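Local coordinates for protein putative branched-chain amino acid ABC transporter (Chromobacterium violaceum, PDB 4PYR) that probably serves as an LppC-type lipoprotein with a periplasmic-binding-protein fold, possibly regulating an enzyme, and holds glutathione in a pocket, at residues S203-G208 / R245-R249; G216-M222 / L294-M299; M222-L226 / Y236-A240. All coordinates share one frame; numbering follows the deposited sequence. Where two conformers were deposited one is given.

Contact 1: S203-G208 / R245-R249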
ATOM      1  N   SER A 203       4.576   5.437   5.643  1.00 18.77           N
ATOM      2  CA  SER A 203       4.327   6.391   4.594  1.00 20.95           C
ATOM      3  C   SER A 203       3.240   7.381   5.000  1.00 21.32           C
ATOM      4  O   SER A 203       3.025   8.314   4.285  1.00 21.49           O
ATOM      5  CB  SER A 203       3.939   5.681   3.287  1.00 19.75           C
ATOM      6  OG  SER A 203       2.665   5.072   3.351  1.00 19.79           O
ATOM      7  N   GLN A 204       2.531   7.095   6.104  1.00 20.94           N
ATOM      8  CA  GLN A 204       1.622   8.037   6.754  1.00 21.53           C
ATOM      9  C   GLN A 204       2.262   9.430   6.856  1.00 20.22           C
ATOM     10  O   GLN A 204       1.572  10.445   6.681  1.00 22.44           O
ATOM     11  CB  GLN A 204       1.235   7.491   8.154  1.00 20.69           C
ATOM     12  CG  GLN A 204       0.309   8.370   8.995  1.00 22.34           C
ATOM     13  CD  GLN A 204       0.153   7.812  10.394  1.00 19.42           C
ATOM     14  OE1 GLN A 204       1.126   7.314  11.001  1.00 19.79           O
ATOM     15  NE2 GLN A 204      -1.060   7.901  10.928  1.00 20.53           N
ATOM     16  N   LEU A 205       3.569   9.474   7.111  1.00 19.61           N
ATOM     17  CA  LEU A 205       4.271  10.769   7.311  1.00 20.23           C
ATOM     18  C   LEU A 205       4.706  11.479   6.067  1.00 22.35           C
ATOM     19  O   LEU A 205       5.045  12.671   6.116  1.00 23.96           O
ATOM     20  CB  LEU A 205       5.485  10.553   8.209  1.00 19.38           C
ATOM     21  CG  LEU A 205       5.123   9.928   9.553  1.00 20.15           C
ATOM     22  CD1 LEU A 205       6.377   9.814  10.370  1.00 20.47           C
ATOM     23  CD2 LEU A 205       4.061  10.727  10.295  1.00 25.27           C
ATOM     24  N   ASN A 206       4.723  10.765   4.942  1.00 22.00           N
ATOM     25  CA  ASN A 206       5.185  11.317   3.684  1.00 25.56           C
ATOM     26  C   ASN A 206       3.978  11.765   2.880  1.00 27.41           C
ATOM     27  O   ASN A 206       3.351  11.034   2.118  1.00 29.26           O
ATOM     28  CB  ASN A 206       6.041  10.269   2.933  1.00 23.32           C
ATOM     29  CG  ASN A 206       6.690  10.833   1.680  1.00 29.10           C
ATOM     30  OD1 ASN A 206       6.813  12.059   1.525  1.00 30.38           O
ATOM     31  ND2 ASN A 206       7.136   9.949   0.772  1.00 27.42           N
ATOM     32  N   VAL A 207       3.616  13.015   3.095  1.00 29.15           N
ATOM     33  CA  VAL A 207       2.401  13.541   2.526  1.00 31.48           C
ATOM     34  C   VAL A 207       2.663  14.402   1.309  1.00 32.45           C
ATOM     35  O   VAL A 207       1.757  14.587   0.470  1.00 39.62           O
ATOM     36  CB  VAL A 207       1.583  14.317   3.587  1.00 31.60           C
ATOM     37  CG1 VAL A 207       2.266  15.626   3.950  1.00 41.77           C
ATOM     38  CG2 VAL A 207       0.180  14.579   3.052  1.00 41.52           C
ATOM     39  N   GLY A 208       3.898  14.892   1.189  1.00 33.88           N
ATOM     40  CA  GLY A 208       4.300  15.750   0.117  1.00 38.09           C
ATOM     41  C   GLY A 208       4.489  17.171   0.590  1.00 39.72           C
ATOM     42  O   GLY A 208       4.198  17.477   1.736  1.00 39.34           O
ATOM     43  N   ARG A 245       0.974  12.777  -2.502  1.00 27.86           N
ATOM     44  CA  ARG A 245       1.589  11.480  -2.324  1.00 28.86           C
ATOM     45  C   ARG A 245       0.521  10.386  -2.315  1.00 26.93           C
ATOM     46  O   ARG A 245       0.723   9.326  -2.921  1.00 27.50           O
ATOM     47  CB  ARG A 245       2.440  11.468  -1.051  1.00 32.71           C
ATOM     48  CG  ARG A 245       3.698  12.276  -1.181  1.00 29.60           C
ATOM     49  CD  ARG A 245       4.795  11.617  -1.971  1.00 32.62           C
ATOM     50  NE  ARG A 245       6.014  12.412  -1.850  1.00 32.65           N
ATOM     51  CZ  ARG A 245       6.349  13.424  -2.644  1.00 34.02           C
ATOM     52  NH1 ARG A 245       5.568  13.794  -3.650  1.00 38.62           N
ATOM     53  NH2 ARG A 245       7.476  14.096  -2.408  1.00 38.75           N
ATOM     54  N   GLN A 246      -0.601  10.662  -1.642  0.50 30.31           N
ATOM     55  CA  GLN A 246      -1.727   9.715  -1.519  0.50 25.49           C
ATOM     56  C   GLN A 246      -2.173   9.245  -2.891  0.50 26.87           C
ATOM     57  O   GLN A 246      -2.215   8.044  -3.201  0.50 27.74           O
ATOM     58  CB  GLN A 246      -2.887  10.409  -0.794  0.50 25.71           C
ATOM     59  CG  GLN A 246      -3.995   9.529  -0.225  0.50 29.61           C
ATOM     60  CD  GLN A 246      -4.937  10.315   0.671  0.50 30.54           C
ATOM     61  OE1 GLN A 246      -5.645  11.214   0.209  0.50 33.88           O
ATOM     62  NE2 GLN A 246      -4.950   9.988   1.959  0.50 32.22           N
ATOM     63  N   THR A 247      -2.480  10.211  -3.738  1.00 27.00           N
ATOM     64  CA  THR A 247      -2.940   9.967  -5.097  1.00 22.82           C
ATOM     65  C   THR A 247      -1.893   9.337  -6.047  1.00 21.88           C
ATOM     66  O   THR A 247      -2.187   8.411  -6.803  1.00 27.79           O
ATOM     67  CB  THR A 247      -3.450  11.259  -5.718  1.00 26.02           C
ATOM     68  OG1 THR A 247      -4.415  11.846  -4.841  1.00 32.30           O
ATOM     69  CG2 THR A 247      -4.067  11.017  -7.035  1.00 25.78           C
ATOM     70  N   GLU A 248      -0.679   9.882  -6.044  1.00 25.41           N
ATOM     71  CA  GLU A 248       0.413   9.323  -6.814  1.00 24.09           C
ATOM     72  C   GLU A 248       0.679   7.869  -6.413  1.00 23.27           C
ATOM     73  O   GLU A 248       1.087   7.084  -7.261  1.00 20.87           O
ATOM     74  CB  GLU A 248       1.664  10.159  -6.647  1.00 21.09           C
ATOM     75  CG  GLU A 248       2.765   9.672  -7.553  1.00 22.27           C
ATOM     76  CD  GLU A 248       3.801  10.717  -7.907  1.00 23.62           C
ATOM     77  OE1 GLU A 248       3.800  11.809  -7.310  1.00 25.59           O
ATOM     78  OE2 GLU A 248       4.615  10.426  -8.812  1.00 27.54           O
ATOM     79  N   ARG A 249       0.427   7.499  -5.150  1.00 22.66           N
ATOM     80  CA  ARG A 249       0.531   6.090  -4.772  1.00 20.54           C
ATOM     81  C   ARG A 249      -0.441   5.276  -5.619  1.00 20.64           C
ATOM     82  O   ARG A 249      -0.124   4.137  -5.925  1.00 19.23           O
ATOM     83  CB  ARG A 249       0.331   5.815  -3.263  1.00 22.88           C
ATOM     84  CG  ARG A 249       1.539   6.233  -2.407  1.00 22.65           C
ATOM     85  CD  ARG A 249       1.459   5.873  -0.924  1.00 23.87           C
ATOM     86  NE  ARG A 249       2.508   6.631  -0.285  1.00 26.35           N
ATOM     87  CZ  ARG A 249       2.315   7.820   0.283  1.00 24.80           C
ATOM     88  NH1 ARG A 249       1.085   8.327   0.398  1.00 30.50           N
ATOM     89  NH2 ARG A 249       3.346   8.478   0.782  1.00 26.00           N
TER
HETATM   90  O   HOH W   1       8.896  11.261  -1.208  1.00 28.64           O
HETATM   91  O   HOH W   2       0.520  10.809   1.748  1.00 40.25           O
HETATM   92  O   HOH W   3      -0.830  12.881   0.361  1.00 31.23           O
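Arg-249 lays one face of its guanidinium over the Ser-203 side chain and, at its edge, reaches the carbonyl of Asn-206. In this periplasmic-binding-protein fold the pairing ties the loop after strand 199-201, with its short 3-10 turn at 203-205, to the first turn of helix 245-265. The bond from Arg-249 NH2 to Asn-206 O is 2.9 Å long and nearly straight (167°), lying in the carbonyl plane on a lone pair and in the plane of the guanidinium as well. An extended run from CG to NE carries the group across the gap. Asn-206 O also accepts a hydrogen bond from a water that in turn accepts from Arg-249 NH1, which helps fix the rotation of the arginine head. The same NH2 makes a salt bridge to Asp-221, which would probably stabilise the charge of Arg-249, and Ser-203 OG is bonded to Glu-109.

Arg-245 comes in differently. Its CG lies 3.4 Å from Val-207 C; from there a bend at chi2 (-77°) turns the rest of the chain so that one guanidinium face lies over Gly-208 CA. A weak bond, 3.5 Å, joins Arg-245 NE to Asn-206 OD1, the amide and guanidinium planes standing 80° apart, and a water accepts from Asn-206 ND2 and, weakly, from the same NE. That ND2 also gives a hydrogen bond to Asp-221. A further water links the backbones: it donates to Val-207 O at 3.1 Å and accepts from Gln-246 N at 3.0 Å.

Contact 2: G216-M222 / L294-M299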
ATOM      1  N   GLY A 216      14.742  14.264   8.897  1.00 27.15           N
ATOM      2  CA  GLY A 216      15.514  13.268   9.641  1.00 23.62           C
ATOM      3  C   GLY A 216      14.735  12.056  10.111  1.00 25.07           C
ATOM      4  O   GLY A 216      15.333  11.085  10.555  1.00 23.75           O
ATOM      5  N   VAL A 217      13.406  12.086  10.025  1.00 19.54           N
ATOM      6  CA  VAL A 217      12.613  10.927  10.369  1.00 20.36           C
ATOM      7  C   VAL A 217      12.882   9.850   9.333  1.00 19.03           C
ATOM      8  O   VAL A 217      12.858  10.102   8.126  1.00 18.95           O
ATOM      9  CB  VAL A 217      11.126  11.271  10.394  1.00 18.18           C
ATOM     10  CG1 VAL A 217      10.275  10.011  10.560  1.00 18.19           C
ATOM     11  CG2 VAL A 217      10.846  12.280  11.542  1.00 20.07           C
ATOM     12  N   ARG A 218      13.099   8.639   9.828  1.00 17.66           N
ATOM     13  CA  ARG A 218      13.332   7.496   8.950  1.00 17.70           C
ATOM     14  C   ARG A 218      11.953   6.889   8.658  1.00 17.33           C
ATOM     15  O   ARG A 218      11.113   6.738   9.535  1.00 17.07           O
ATOM     16  CB  ARG A 218      14.230   6.461   9.628  1.00 18.88           C
ATOM     17  CG  ARG A 218      15.623   6.970   9.983  1.00 22.49           C
ATOM     18  CD  ARG A 218      16.577   5.852  10.404  1.00 27.31           C
ATOM     19  NE  ARG A 218      17.973   6.274  10.431  1.00 30.61           N
ATOM     20  CZ  ARG A 218      18.761   6.341   9.362  1.00 34.57           C
ATOM     21  NH1 ARG A 218      18.305   6.021   8.157  1.00 33.48           N
ATOM     22  NH2 ARG A 218      20.012   6.766   9.485  1.00 39.83           N
ATOM     23  N   PHE A 219      11.671   6.614   7.400  1.00 18.29           N
ATOM     24  CA  PHE A 219      10.360   6.069   7.070  1.00 17.60           C
ATOM     25  C   PHE A 219      10.483   5.081   5.910  1.00 19.55           C
ATOM     26  O   PHE A 219      11.532   4.941   5.311  1.00 21.99           O
ATOM     27  CB  PHE A 219       9.402   7.222   6.751  1.00 19.52           C
ATOM     28  CG  PHE A 219       9.663   7.898   5.434  1.00 20.05           C
ATOM     29  CD1 PHE A 219      10.741   8.740   5.271  1.00 21.65           C
ATOM     30  CD2 PHE A 219       8.814   7.693   4.349  1.00 21.98           C
ATOM     31  CE1 PHE A 219      10.998   9.338   4.055  1.00 22.44           C
ATOM     32  CE2 PHE A 219       9.034   8.341   3.142  1.00 23.60           C
ATOM     33  CZ  PHE A 219      10.139   9.135   2.982  1.00 23.49           C
ATOM     34  N   ILE A 220       9.405   4.334   5.696  1.00 17.22           N
ATOM     35  CA  ILE A 220       9.324   3.415   4.567  1.00 18.97           C
ATOM     36  C   ILE A 220       8.236   3.879   3.638  1.00 18.63           C
ATOM     37  O   ILE A 220       7.207   4.413   4.061  1.00 19.53           O
ATOM     38  CB  ILE A 220       9.109   1.937   5.023  1.00 20.62           C
ATOM     39  CG1 ILE A 220       7.884   1.796   5.911  1.00 21.16           C
ATOM     40  CG2 ILE A 220      10.342   1.440   5.790  1.00 20.16           C
ATOM     41  CD1 ILE A 220       7.565   0.350   6.243  1.00 23.47           C
ATOM     42  N   ASP A 221       8.486   3.716   2.346  1.00 22.74           N
ATOM     43  CA  ASP A 221       7.526   4.079   1.332  1.00 22.22           C
ATOM     44  C   ASP A 221       7.925   3.399   0.020  1.00 20.01           C
ATOM     45  O   ASP A 221       8.924   2.702  -0.038  1.00 20.79           O
ATOM     46  CB  ASP A 221       7.477   5.625   1.152  1.00 21.76           C
ATOM     47  CG  ASP A 221       6.126   6.147   0.673  1.00 22.01           C
ATOM     48  OD1 ASP A 221       5.287   5.400   0.178  1.00 19.90           O
ATOM     49  OD2 ASP A 221       5.888   7.385   0.816  1.00 22.86           O
HETATM   50  N   MSE A 222       7.152   3.633  -1.009  1.00 18.29           N
HETATM   51  CA  MSE A 222       7.376   3.076  -2.312  1.00 18.27           C
HETATM   52  C   MSE A 222       8.690   3.424  -2.956  1.00 19.36           C
HETATM   53  O   MSE A 222       9.133   4.561  -2.892  1.00 19.42           O
HETATM   54  CB  MSE A 222       6.339   3.616  -3.271  1.00 19.55           C
HETATM   55  CG  MSE A 222       4.936   3.254  -2.847  1.00 21.94           C
HETATM   56 SE   MSE A 222       3.788   3.768  -4.346  1.00 25.16          SE
HETATM   57  CE  MSE A 222       2.213   2.859  -3.550  1.00 21.97           C
ATOM     58  N   LEU A 294       9.053  -2.787   1.411  1.00 19.60           N
ATOM     59  CA  LEU A 294       9.363  -1.403   1.076  1.00 18.06           C
ATOM     60  C   LEU A 294      10.776  -1.020   1.513  1.00 19.04           C
ATOM     61  O   LEU A 294      11.227  -1.419   2.591  1.00 21.29           O
ATOM     62  CB  LEU A 294       8.417  -0.434   1.781  1.00 20.57           C
ATOM     63  CG  LEU A 294       6.932  -0.577   1.463  1.00 22.08           C
ATOM     64  CD1 LEU A 294       6.183   0.476   2.266  1.00 22.85           C
ATOM     65  CD2 LEU A 294       6.646  -0.425  -0.010  1.00 20.53           C
ATOM     66  N   PRO A 295      11.427  -0.159   0.721  1.00 19.42           N
ATOM     67  CA  PRO A 295      12.697   0.442   1.084  1.00 19.52           C
ATOM     68  C   PRO A 295      12.502   1.564   2.155  1.00 19.58           C
ATOM     69  O   PRO A 295      11.393   2.109   2.348  1.00 19.81           O
ATOM     70  CB  PRO A 295      13.175   1.040  -0.235  1.00 20.01           C
ATOM     71  CG  PRO A 295      11.907   1.416  -0.927  1.00 19.99           C
ATOM     72  CD  PRO A 295      10.918   0.356  -0.554  1.00 19.30           C
ATOM     73  N   ALA A 296      13.589   1.863   2.846  1.00 22.02           N
ATOM     74  CA  ALA A 296      13.613   2.934   3.820  1.00 21.01           C
ATOM     75  C   ALA A 296      14.176   4.176   3.201  1.00 21.00           C
ATOM     76  O   ALA A 296      14.956   4.141   2.281  1.00 24.96           O
ATOM     77  CB  ALA A 296      14.438   2.548   5.022  1.00 22.65           C
ATOM     78  N   GLY A 297      13.760   5.290   3.771  1.00 20.16           N
ATOM     79  CA  GLY A 297      14.157   6.612   3.370  1.00 21.20           C
ATOM     80  C   GLY A 297      14.285   7.486   4.580  1.00 20.15           C
ATOM     81  O   GLY A 297      13.971   7.070   5.695  1.00 21.24           O
ATOM     82  N   VAL A 298      14.785   8.704   4.362  1.00 23.43           N
ATOM     83  CA  VAL A 298      14.908   9.683   5.414  1.00 23.76           C
ATOM     84  C   VAL A 298      14.230  10.925   4.893  1.00 23.54           C
ATOM     85  O   VAL A 298      14.530  11.379   3.785  1.00 28.38           O
ATOM     86  CB  VAL A 298      16.397   9.957   5.784  1.00 27.12           C
ATOM     87  CG1 VAL A 298      16.522  11.115   6.745  1.00 28.33           C
ATOM     88  CG2 VAL A 298      17.036   8.730   6.406  1.00 26.36           C
HETATM   89  N   MSE A 299      13.299  11.459   5.680  0.50 26.17           N
HETATM   90  CA  MSE A 299      12.537  12.662   5.287  0.50 26.22           C
HETATM   91  C   MSE A 299      13.470  13.830   5.022  0.50 27.38           C
HETATM   92  O   MSE A 299      14.388  14.082   5.804  0.50 28.73           O
HETATM   93  CB  MSE A 299      11.546  13.035   6.399  0.50 24.35           C
HETATM   94  CG  MSE A 299      10.348  12.079   6.568  0.50 28.80           C
HETATM   95 SE   MSE A 299       9.071  12.017   5.047  0.50 26.06          SE
HETATM   96  CE  MSE A 299       8.250  13.790   5.324  0.50 38.00           C
TER
HETATM   97  O   HOH W   4      15.846   5.169   6.980  1.00 33.12           O
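Phe-219 and Gly-297 face each other as the hydrogen-bonded pair of two antiparallel strands, flanked by the non-hydrogen-bonded pairs Arg-218/Val-298 and Ile-220/Ala-296. Gly-297 N to Phe-219 O is short, 2.7 Å; the return bond, Phe-219 N to Gly-297 O, is 2.9 Å. Beyond them Met-299 N donates to Val-217 O at 2.8 Å, and Gly-216 N to Met-299 O; toward the other end the bond from Asp-221 N to Pro-295 O is weak. CA-H...O contacts fill in between, such as Ala-296 CA to Phe-219 O.

The main side-chain interaction is a Met-aromatic contact. In the conformer described, one of two, selenomethionine Met-299 bends at chi2 and chi3 and sets SE over one face of the Phe-219 ring, 3.7 Å from its centroid and 21° off the normal. Phe-219 CG sits between its own backbone N and carbonyl carbon (chi1 72°), which swings the ring back over the partner strand, where its edge meets Val-298 C.

Apolar contacts continue with Ile-220 CB against Leu-294 CB at 4.1 Å, and helix 106-119 covers Ile-220 through Gln-112 and Leu-116. Separately, Pro-295 CD packs against Asp-221 O.

Arg-218 NH1 lies 3.5 Å from Val-298 CG2 and gives a hydrogen bond to a water that donates to Gly-297 O. Asp-221 OD1 accepts from Met-222 N. Strand 218-220, parallel to 199-201, ends the parallel run of the mixed sheet, and 290-298 starts its antiparallel part; backbone bonding sets the register there, and in this conformer the selenium-ring contact adds a clasp without polar partners.

Contact 3: M222-L226 / Y236-A240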
HETATM    1  N   MSE A 222       7.152   3.633  -1.009  1.00 18.29           N
HETATM    2  CA  MSE A 222       7.376   3.076  -2.312  1.00 18.27           C
HETATM    3  C   MSE A 222       8.690   3.424  -2.956  1.00 19.36           C
HETATM    4  O   MSE A 222       9.133   4.561  -2.892  1.00 19.42           O
HETATM    5  CB  MSE A 222       6.339   3.616  -3.271  1.00 19.55           C
HETATM    6  CG  MSE A 222       4.936   3.254  -2.847  1.00 21.94           C
HETATM    7 SE   MSE A 222       3.788   3.768  -4.346  1.00 25.16          SE
HETATM    8  CE  MSE A 222       2.213   2.859  -3.550  1.00 21.97           C
ATOM      9  N   PRO A 223       9.319   2.462  -3.650  1.00 19.34           N
ATOM     10  CA  PRO A 223      10.436   2.780  -4.574  1.00 19.22           C
ATOM     11  C   PRO A 223      10.107   3.931  -5.512  1.00 18.85           C
ATOM     12  O   PRO A 223      11.003   4.753  -5.839  1.00 20.42           O
ATOM     13  CB  PRO A 223      10.614   1.471  -5.365  1.00 19.93           C
ATOM     14  CG  PRO A 223      10.186   0.453  -4.391  1.00 19.18           C
ATOM     15  CD  PRO A 223       8.994   1.023  -3.658  1.00 18.44           C
ATOM     16  N   TRP A 224       8.837   4.032  -5.896  1.00 17.28           N
ATOM     17  CA  TRP A 224       8.397   5.086  -6.788  1.00 17.66           C
ATOM     18  C   TRP A 224       8.840   6.491  -6.298  1.00 19.37           C
ATOM     19  O   TRP A 224       9.168   7.369  -7.131  1.00 19.62           O
ATOM     20  CB  TRP A 224       6.878   5.026  -6.934  1.00 18.11           C
ATOM     21  CG  TRP A 224       6.334   5.992  -7.938  1.00 19.38           C
ATOM     22  CD1 TRP A 224       5.541   7.080  -7.695  1.00 20.19           C
ATOM     23  CD2 TRP A 224       6.496   5.919  -9.354  1.00 18.04           C
ATOM     24  NE1 TRP A 224       5.216   7.700  -8.882  1.00 21.18           N
ATOM     25  CE2 TRP A 224       5.784   6.999  -9.915  1.00 18.55           C
ATOM     26  CE3 TRP A 224       7.191   5.068 -10.200  1.00 17.23           C
ATOM     27  CZ2 TRP A 224       5.772   7.249 -11.275  1.00 19.93           C
ATOM     28  CZ3 TRP A 224       7.155   5.315 -11.554  1.00 19.50           C
ATOM     29  CH2 TRP A 224       6.453   6.374 -12.068  1.00 19.28           C
ATOM     30  N   PHE A 225       8.818   6.689  -4.978  1.00 18.51           N
ATOM     31  CA  PHE A 225       9.274   7.946  -4.368  1.00 21.51           C
ATOM     32  C   PHE A 225      10.733   7.898  -3.910  1.00 22.17           C
ATOM     33  O   PHE A 225      11.471   8.896  -4.012  1.00 25.07           O
ATOM     34  CB  PHE A 225       8.394   8.291  -3.139  1.00 21.33           C
ATOM     35  CG  PHE A 225       6.917   8.402  -3.453  1.00 20.62           C
ATOM     36  CD1 PHE A 225       6.440   9.295  -4.358  1.00 24.06           C
ATOM     37  CD2 PHE A 225       6.020   7.586  -2.811  1.00 23.37           C
ATOM     38  CE1 PHE A 225       5.083   9.392  -4.619  1.00 24.53           C
ATOM     39  CE2 PHE A 225       4.671   7.642  -3.094  1.00 26.36           C
ATOM     40  CZ  PHE A 225       4.197   8.557  -3.980  1.00 22.89           C
ATOM     41  N   LEU A 226      11.168   6.777  -3.350  1.00 21.33           N
ATOM     42  CA  LEU A 226      12.440   6.723  -2.638  1.00 21.83           C
ATOM     43  C   LEU A 226      13.654   6.250  -3.462  1.00 23.42           C
ATOM     44  O   LEU A 226      14.775   6.382  -2.986  1.00 25.48           O
ATOM     45  CB  LEU A 226      12.305   5.835  -1.400  1.00 23.86           C
ATOM     46  CG  LEU A 226      11.322   6.334  -0.362  1.00 25.73           C
ATOM     47  CD1 LEU A 226      11.231   5.359   0.788  1.00 24.98           C
ATOM     48  CD2 LEU A 226      11.717   7.726   0.120  1.00 28.40           C
ATOM     49  N   TYR A 236       9.069   4.152 -16.274  1.00 17.46           N
ATOM     50  CA  TYR A 236       7.707   4.656 -16.459  1.00 19.00           C
ATOM     51  C   TYR A 236       7.627   6.165 -16.244  1.00 17.96           C
ATOM     52  O   TYR A 236       8.311   6.700 -15.375  1.00 20.45           O
ATOM     53  CB  TYR A 236       6.748   3.961 -15.493  1.00 18.74           C
ATOM     54  CG  TYR A 236       6.752   2.471 -15.641  1.00 18.42           C
ATOM     55  CD1 TYR A 236       6.163   1.867 -16.747  1.00 18.29           C
ATOM     56  CD2 TYR A 236       7.372   1.678 -14.725  1.00 19.90           C
ATOM     57  CE1 TYR A 236       6.250   0.505 -16.949  1.00 18.46           C
ATOM     58  CE2 TYR A 236       7.431   0.290 -14.895  1.00 18.52           C
ATOM     59  CZ  TYR A 236       6.871  -0.277 -16.024  1.00 19.93           C
ATOM     60  OH  TYR A 236       6.953  -1.647 -16.231  1.00 20.46           O
ATOM     61  N   PRO A 237       6.779   6.832 -17.028  1.00 19.84           N
ATOM     62  CA  PRO A 237       6.702   8.294 -16.871  1.00 21.59           C
ATOM     63  C   PRO A 237       6.045   8.669 -15.544  1.00 20.09           C
ATOM     64  O   PRO A 237       5.218   7.912 -15.013  1.00 19.77           O
ATOM     65  CB  PRO A 237       5.823   8.729 -18.052  1.00 22.30           C
ATOM     66  CG  PRO A 237       4.890   7.564 -18.212  1.00 22.36           C
ATOM     67  CD  PRO A 237       5.822   6.337 -18.040  1.00 21.47           C
ATOM     68  N   ARG A 238       6.462   9.807 -14.996  1.00 19.97           N
ATOM     69  CA  ARG A 238       5.817  10.344 -13.802  1.00 20.11           C
ATOM     70  C   ARG A 238       4.421  10.800 -14.238  1.00 22.67           C
ATOM     71  O   ARG A 238       4.185  11.037 -15.440  1.00 25.11           O
ATOM     72  CB  ARG A 238       6.613  11.498 -13.209  1.00 21.35           C
ATOM     73  CG  ARG A 238       8.098  11.244 -13.011  1.00 26.61           C
ATOM     74  CD  ARG A 238       8.416  10.066 -12.129  1.00 23.33           C
ATOM     75  NE  ARG A 238       7.974  10.250 -10.743  1.00 24.35           N
ATOM     76  CZ  ARG A 238       8.260   9.426  -9.741  1.00 22.42           C
ATOM     77  NH1 ARG A 238       7.790   9.710  -8.529  1.00 23.70           N
ATOM     78  NH2 ARG A 238       8.978   8.309  -9.939  1.00 22.29           N
ATOM     79  N   PRO A 239       3.473  10.944 -13.294  1.00 22.51           N
ATOM     80  CA  PRO A 239       2.167  11.457 -13.731  1.00 24.74           C
ATOM     81  C   PRO A 239       2.281  12.869 -14.298  1.00 25.93           C
ATOM     82  O   PRO A 239       3.151  13.674 -13.902  1.00 27.04           O
ATOM     83  CB  PRO A 239       1.297  11.451 -12.452  1.00 27.17           C
ATOM     84  CG  PRO A 239       2.144  10.966 -11.349  1.00 23.06           C
ATOM     85  CD  PRO A 239       3.542  10.673 -11.846  1.00 22.61           C
ATOM     86  N   ALA A 240       1.407  13.138 -15.261  1.00 30.83           N
ATOM     87  CA  ALA A 240       1.287  14.433 -15.881  1.00 34.43           C
ATOM     88  C   ALA A 240       0.958  15.474 -14.817  1.00 35.54           C
ATOM     89  O   ALA A 240       1.590  16.486 -14.749  1.00 42.75           O
ATOM     90  CB  ALA A 240       0.201  14.407 -16.950  1.00 38.43           C
TER
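Arg-238 lies flat on the indole of Trp-224 and, with the same guanidinium, grips that residue's backbone carbonyl. The contact belongs to a periplasmic-binding-protein fold, where it joins the short helix 223-226 to the loop leading from helix 231-235 into helix 245-265. The two planes are only 8° apart, with CZ of Arg-238 3.7 Å from the centroid of the five-membered ring of Trp-224: a stacked cation-pi pair.

Two donors converge on Trp-224 O. Arg-238 NH2 reaches it at 3.0 Å in the carbonyl plane, whereas NH1, at 3.1 Å, comes from 43° above that plane. The oxygen lies close to the guanidinium plane for both, so the end-on grip fixes the turn of the arginine head while the indole supports its face. Bends at chi2 and chi3 fold the arginine chain back along the ring.

Trp-224 NE1 and Arg-238 NH1 are both donors and do not bond each other. Instead, NE1 donates a hydrogen bond to Glu-248 OE2 on helix 245-265, and the same oxygen forms a long, weak ion pair with NH1. That carboxylate would probably stabilise the positive charge held against the indole.

Around the rim of the indole, Pro-239 CD is 4.1 Å from Trp-224 CZ2, and Tyr-236 CB lies near CZ3. The tyrosine ring itself leads away, and its hydroxyl pairs with Asp-33. At the start of the helix the N-cap residue Met-222 accepts at its O from both Phe-225 N and Leu-226 N. Pro-237 O accepts from Tyr-251 OH, and the same carbonyl oxygen lies in the indole plane at its edge, 3.5 Å from Trp-224 CH2.

Overall arrangement
The three contacts adjoin one another: contact 2 is part of the mixed sheet, contact 1 joins the loop after its strand 199-201 to helix 245-265, and contact 3 joins helix 223-226 to the loop before that helix. Centres of contacts 1 and 2, and of 1 and 3, are about 12 Å apart; those of 2 and 3 about 15 Å. Along the chain contacts 1 and 2 interleave, while contact 3 nests inside the loops both close. Met-222 belongs to contacts 2 and 3. The side chains of Arg-249 and Met-222 are each about 4 Å from that of Leu-104, a glutathione-pocket residue, and about 8 Å from the glutathione, so contacts 1 and 2 border the pocket's second shell; contact 3 is farther off.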